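Local coordinates for protein tRNA(Phe) 7-((3-amino-3-carboxypropyl)-4-demethylwyosine(37)-N(4))-methyltransferase 1 (Pyrococcus horikoshii, PDB 2IT2) that probably methylates the N-4 position of a wyosine precursor at position 37 of tRNA(Phe), using S-adenosyl-L-methionine as methyl donor, at residues P64-K69 against T150-V155; R80-Y85 against K172-A177. All blocks are in the same frame, centred on the assembly; numbering follows the deposited sequence.

Interaction 1: P64-K69 against T150-V155; sequences PHFGDK and TERMDV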
# COMPACT_ATOMS: atom_id res chain seq x y z
N PRO B 64 -17.50 -6.35 -9.17
CA PRO B 64 -17.59 -7.79 -9.47
C PRO B 64 -16.81 -8.67 -8.51
O PRO B 64 -17.32 -9.66 -8.00
CB PRO B 64 -17.07 -7.87 -10.90
CG PRO B 64 -16.09 -6.74 -10.97
CD PRO B 64 -16.82 -5.63 -10.26
N HIS B 65 -15.55 -8.29 -8.28
CA HIS B 65 -14.67 -9.01 -7.38
C HIS B 65 -13.77 -8.02 -6.66
O HIS B 65 -13.41 -6.98 -7.20
CB HIS B 65 -13.82 -10.02 -8.15
CG HIS B 65 -14.64 -11.03 -8.90
ND1 HIS B 65 -15.39 -10.71 -10.00
CD2 HIS B 65 -14.83 -12.36 -8.68
CE1 HIS B 65 -16.02 -11.80 -10.44
NE2 HIS B 65 -15.69 -12.80 -9.65
N PHE B 66 -13.40 -8.35 -5.42
CA PHE B 66 -12.55 -7.47 -4.63
C PHE B 66 -11.26 -7.13 -5.36
O PHE B 66 -10.64 -8.00 -5.97
CB PHE B 66 -12.23 -8.13 -3.29
CG PHE B 66 -11.42 -7.27 -2.37
CD1 PHE B 66 -11.98 -6.18 -1.73
CD2 PHE B 66 -10.07 -7.55 -2.16
CE1 PHE B 66 -11.22 -5.37 -0.89
CE2 PHE B 66 -9.31 -6.75 -1.32
CZ PHE B 66 -9.88 -5.66 -0.69
N GLY B 67 -10.84 -5.87 -5.28
CA GLY B 67 -9.61 -5.46 -5.94
C GLY B 67 -9.82 -4.94 -7.35
O GLY B 67 -8.96 -4.26 -7.90
N ASP B 68 -10.98 -5.24 -7.93
CA ASP B 68 -11.30 -4.81 -9.29
C ASP B 68 -11.98 -3.45 -9.30
O ASP B 68 -13.15 -3.34 -9.67
CB ASP B 68 -12.20 -5.85 -9.96
CG ASP B 68 -12.28 -5.66 -11.46
OD1 ASP B 68 -11.70 -4.67 -11.96
OD2 ASP B 68 -12.91 -6.49 -12.14
N LYS B 69 -11.26 -2.41 -8.90
CA LYS B 69 -11.82 -1.06 -8.86
C LYS B 69 -11.83 -0.42 -10.24
O LYS B 69 -11.09 -0.85 -11.13
CB LYS B 69 -11.03 -0.18 -7.89
CG LYS B 69 -10.95 -0.74 -6.48
CD LYS B 69 -10.19 0.20 -5.56
CE LYS B 69 -9.95 -0.45 -4.20
NZ LYS B 69 -11.21 -0.93 -3.57
N THR B 150 -0.80 3.50 6.61
CA THR B 150 -1.10 2.07 6.60
C THR B 150 -2.52 1.66 6.93
O THR B 150 -2.95 0.56 6.58
CB THR B 150 -0.19 1.31 7.57
OG1 THR B 150 -0.51 1.71 8.91
CG2 THR B 150 1.27 1.62 7.27
N GLU B 151 -3.25 2.52 7.63
CA GLU B 151 -4.63 2.22 8.04
C GLU B 151 -5.59 2.01 6.88
O GLU B 151 -5.56 2.74 5.89
CB GLU B 151 -5.17 3.34 8.94
CG GLU B 151 -4.57 3.36 10.34
CD GLU B 151 -3.06 3.25 10.32
OE1 GLU B 151 -2.40 4.12 9.70
OE2 GLU B 151 -2.52 2.30 10.93
N ARG B 152 -6.44 1.00 7.01
CA ARG B 152 -7.44 0.72 5.98
C ARG B 152 -8.39 -0.36 6.48
O ARG B 152 -8.13 -1.02 7.49
CB ARG B 152 -6.77 0.24 4.69
CG ARG B 152 -6.06 -1.10 4.83
CD ARG B 152 -5.43 -1.53 3.51
NE ARG B 152 -6.43 -1.88 2.51
CZ ARG B 152 -6.16 -2.08 1.22
NH1 ARG B 152 -4.92 -1.95 0.77
NH2 ARG B 152 -7.13 -2.42 0.37
N MSE B 153 -9.50 -0.51 5.77
CA MSE B 153 -10.50 -1.52 6.11
C MSE B 153 -11.21 -1.94 4.83
O MSE B 153 -11.39 -1.15 3.90
CB MSE B 153 -11.52 -0.98 7.12
CG MSE B 153 -12.55 -2.03 7.57
SE MSE B 153 -13.35 -1.67 9.31
CE MSE B 153 -13.32 0.23 9.20
N ASP B 154 -11.58 -3.22 4.81
CA ASP B 154 -12.27 -3.84 3.69
C ASP B 154 -13.24 -4.82 4.30
O ASP B 154 -12.84 -5.91 4.72
CB ASP B 154 -11.28 -4.63 2.83
CG ASP B 154 -10.07 -3.83 2.42
OD1 ASP B 154 -10.20 -2.97 1.52
OD2 ASP B 154 -8.97 -4.04 2.99
N VAL B 155 -14.51 -4.43 4.38
CA VAL B 155 -15.55 -5.30 4.94
C VAL B 155 -16.64 -5.60 3.91
O VAL B 155 -17.22 -4.69 3.31
CB VAL B 155 -16.20 -4.67 6.18
CG1 VAL B 155 -17.35 -5.54 6.66
CG2 VAL B 155 -15.16 -4.50 7.29
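Phe66 meets Asp154 through one edge of its ring: Asp154 OD1 lies 3.5 Å from Phe66 CZ and 3.6 Å from Phe66 CE1, close to the ring plane, where the ring hydrogens point. With CG anti to the backbone N (chi1 -177°), the Phe66 ring is carried away from its turn to the aspartate. It crosses the aspartate side chain at about a right angle, the ring and carboxylate planes standing 79° apart. Asp154 CB reaches Phe66 CE1 at 3.8 Å, and the Trp100 ring also meets that of Phe66.

Residues His65 to Asp68 form a type II beta turn, closed by Asp68 N to His65 O at 3.1 Å, in the loop joining strands 48-63 and 73-78; Asp154 belongs to strand 153-159 of the antiparallel sheet.

OD1, the carboxylate oxygen at the ring edge, is also the one that two arginines hold. Arg152 NH2 makes a salt bridge to Asp154 OD1 at 3.3 Å, with a weak, nearly straight hydrogen bond (175°) in the guanidinium plane, and Arg104 makes a second salt bridge to the same oxygen. With an alanine here in place of Asp154, Arg104 and Arg152, whose guanidinium groups lie close together, would probably lose their shared counter-charge. Asp154 OD2 accepts from the backbone N of Asp154 of the second subunit.

Interaction 2: R80-Y85 against K172-A177; sequences REVSLY and KIVEIA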
# COMPACT_ATOMS: atom_id res chain seq x y z
N ARG B 80 -15.12 12.48 4.83
CA ARG B 80 -15.33 12.88 6.21
C ARG B 80 -15.72 11.69 7.07
O ARG B 80 -16.12 10.64 6.58
CB ARG B 80 -16.44 13.94 6.24
CG ARG B 80 -15.92 15.33 5.89
CD ARG B 80 -16.97 16.42 6.16
NE ARG B 80 -16.50 17.72 5.69
CZ ARG B 80 -16.86 18.11 4.45
NH1 ARG B 80 -17.62 17.32 3.71
NH2 ARG B 80 -16.45 19.29 3.98
N GLU B 81 -15.82 11.83 8.39
CA GLU B 81 -16.42 10.78 9.20
C GLU B 81 -17.90 10.71 8.83
O GLU B 81 -18.50 11.71 8.43
CB GLU B 81 -16.27 11.11 10.68
CG GLU B 81 -14.83 11.29 11.11
CD GLU B 81 -14.71 11.68 12.56
OE1 GLU B 81 -14.97 10.82 13.43
OE2 GLU B 81 -14.36 12.84 12.82
N VAL B 82 -18.49 9.53 8.97
CA VAL B 82 -19.88 9.33 8.59
C VAL B 82 -20.80 8.90 9.72
O VAL B 82 -20.37 8.52 10.81
CB VAL B 82 -19.99 8.29 7.45
CG1 VAL B 82 -19.18 8.75 6.24
CG2 VAL B 82 -19.49 6.93 7.94
N SER B 83 -22.10 8.97 9.45
CA SER B 83 -23.10 8.56 10.41
C SER B 83 -23.72 7.29 9.87
O SER B 83 -23.61 7.01 8.65
CB SER B 83 -24.18 9.61 10.57
OG SER B 83 -24.79 9.92 9.32
N LEU B 84 -24.36 6.50 10.76
CA LEU B 84 -24.98 5.24 10.34
C LEU B 84 -26.04 5.53 9.28
O LEU B 84 -26.19 4.75 8.38
CB LEU B 84 -25.64 4.53 11.51
CG LEU B 84 -25.94 3.03 11.58
CD1 LEU B 84 -24.90 2.21 10.79
CD2 LEU B 84 -26.02 2.67 13.09
N TYR B 85 -26.75 6.66 9.38
CA TYR B 85 -27.80 7.05 8.42
C TYR B 85 -27.25 7.14 7.00
O TYR B 85 -27.82 6.55 6.08
CB TYR B 85 -28.43 8.41 8.78
CG TYR B 85 -29.36 8.92 7.70
CD1 TYR B 85 -30.63 8.38 7.54
CD2 TYR B 85 -28.96 9.95 6.84
CE1 TYR B 85 -31.49 8.84 6.54
CE2 TYR B 85 -29.82 10.42 5.84
CZ TYR B 85 -31.08 9.86 5.70
OH TYR B 85 -31.94 10.32 4.72
N LYS B 172 -20.45 -1.07 14.62
CA LYS B 172 -19.06 -1.29 15.00
C LYS B 172 -18.13 -0.92 13.84
O LYS B 172 -17.08 -0.32 14.05
CB LYS B 172 -18.82 -2.74 15.41
CG LYS B 172 -19.62 -3.21 16.62
CD LYS B 172 -19.25 -2.42 17.87
CE LYS B 172 -20.03 -2.91 19.07
NZ LYS B 172 -19.71 -2.09 20.27
N ILE B 173 -18.50 -1.27 12.61
CA ILE B 173 -17.69 -0.95 11.44
C ILE B 173 -17.57 0.56 11.25
O ILE B 173 -16.49 1.08 10.97
CB ILE B 173 -18.30 -1.58 10.16
CG1 ILE B 173 -18.21 -3.10 10.25
CG2 ILE B 173 -17.61 -1.04 8.91
CD1 ILE B 173 -19.05 -3.83 9.20
N VAL B 174 -18.69 1.27 11.40
CA VAL B 174 -18.68 2.72 11.26
C VAL B 174 -17.83 3.38 12.34
O VAL B 174 -17.14 4.37 12.06
CB VAL B 174 -20.12 3.29 11.30
CG1 VAL B 174 -20.10 4.81 11.51
CG2 VAL B 174 -20.83 2.98 10.00
N GLU B 175 -17.87 2.84 13.55
CA GLU B 175 -17.09 3.37 14.66
C GLU B 175 -15.59 3.29 14.34
O GLU B 175 -14.87 4.28 14.47
CB GLU B 175 -17.37 2.54 15.92
CG GLU B 175 -16.74 3.03 17.20
CD GLU B 175 -16.93 2.02 18.31
OE1 GLU B 175 -18.01 1.39 18.37
OE2 GLU B 175 -16.00 1.86 19.13
N ILE B 176 -15.13 2.12 13.92
CA ILE B 176 -13.72 1.94 13.59
C ILE B 176 -13.36 2.81 12.39
O ILE B 176 -12.31 3.45 12.36
CB ILE B 176 -13.42 0.46 13.27
CG1 ILE B 176 -13.66 -0.39 14.53
CG2 ILE B 176 -11.98 0.29 12.77
CD1 ILE B 176 -12.69 -0.10 15.66
N ALA B 177 -14.24 2.85 11.39
CA ALA B 177 -13.99 3.64 10.20
C ALA B 177 -13.78 5.10 10.56
O ALA B 177 -12.87 5.74 10.04
CB ALA B 177 -15.14 3.53 9.22
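Val174 turns its side chain from helix 167-194 toward segment 80-85, and its two methyls divide the work. CG1, anti to the backbone N (chi1 165°), meets Val82: it approaches the carbonyl oxygen Val82 O at 3.8 Å and the methyl Val82 CG2 at 4.2 Å. CG2 faces the other way along the segment and touches Leu84 CD1, also at 4.2 Å. One branched residue thus spans two residues of the other segment, which agrees with the backbone approach, closest at 6.8 Å between the CA atoms of Leu84 and Val174.

The two valines cross at an oblique angle, and their closest methyls are CG2 of Val82 and CG1 of Val174. The methyl that Val82 offers is the branch set between its own backbone N and carbonyl carbon. Leu84 starts off to one side at its CB, but its end bends back toward the helix, bringing CD1 to Val174. Leu170 and Asn171 of the same long helix also touch Leu84.

No hydrogen bond joins the two segments, and the contact buries 146 Å² in all. A polar tie comes one residue beyond, where Asn178 OD1 accepts from Val82 N. Val87 of helix 84-91 packs on both valines.

Ser83 is the N-cap of helix 84-91, its hydroxyl capping a backbone N beyond the segment. The arrangement is a capped helix start docked, through its incoming loop, on the flank of a long helix that lies against an antiparallel sheet.

Overall arrangement
The touching residues of both contacts are largely buried, yet their chemistry differs. Interaction 1 sets an aromatic edge beside a charged cluster, whereas interaction 2 is aliphatic and lies where helix 84-91 starts beside helix 167-194. Both touch the second subunit, interaction 1 more intimately, through hydrogen bonds of Asp154 and Thr150. Their centres are about 17 Å apart, but sheet and long helix join them: Val155 CG1 packs on Ile173 CD1 at 3.5 Å, and Met153 CE reaches Ala177 N at 3.5 Å. Side chains of strand 153-159 alternate accordingly, with Asp154 turned toward Phe66 and Met153 and Val155 packed against helix 167-194. That helix therefore has the strand on one flank and segment 80-85 on another.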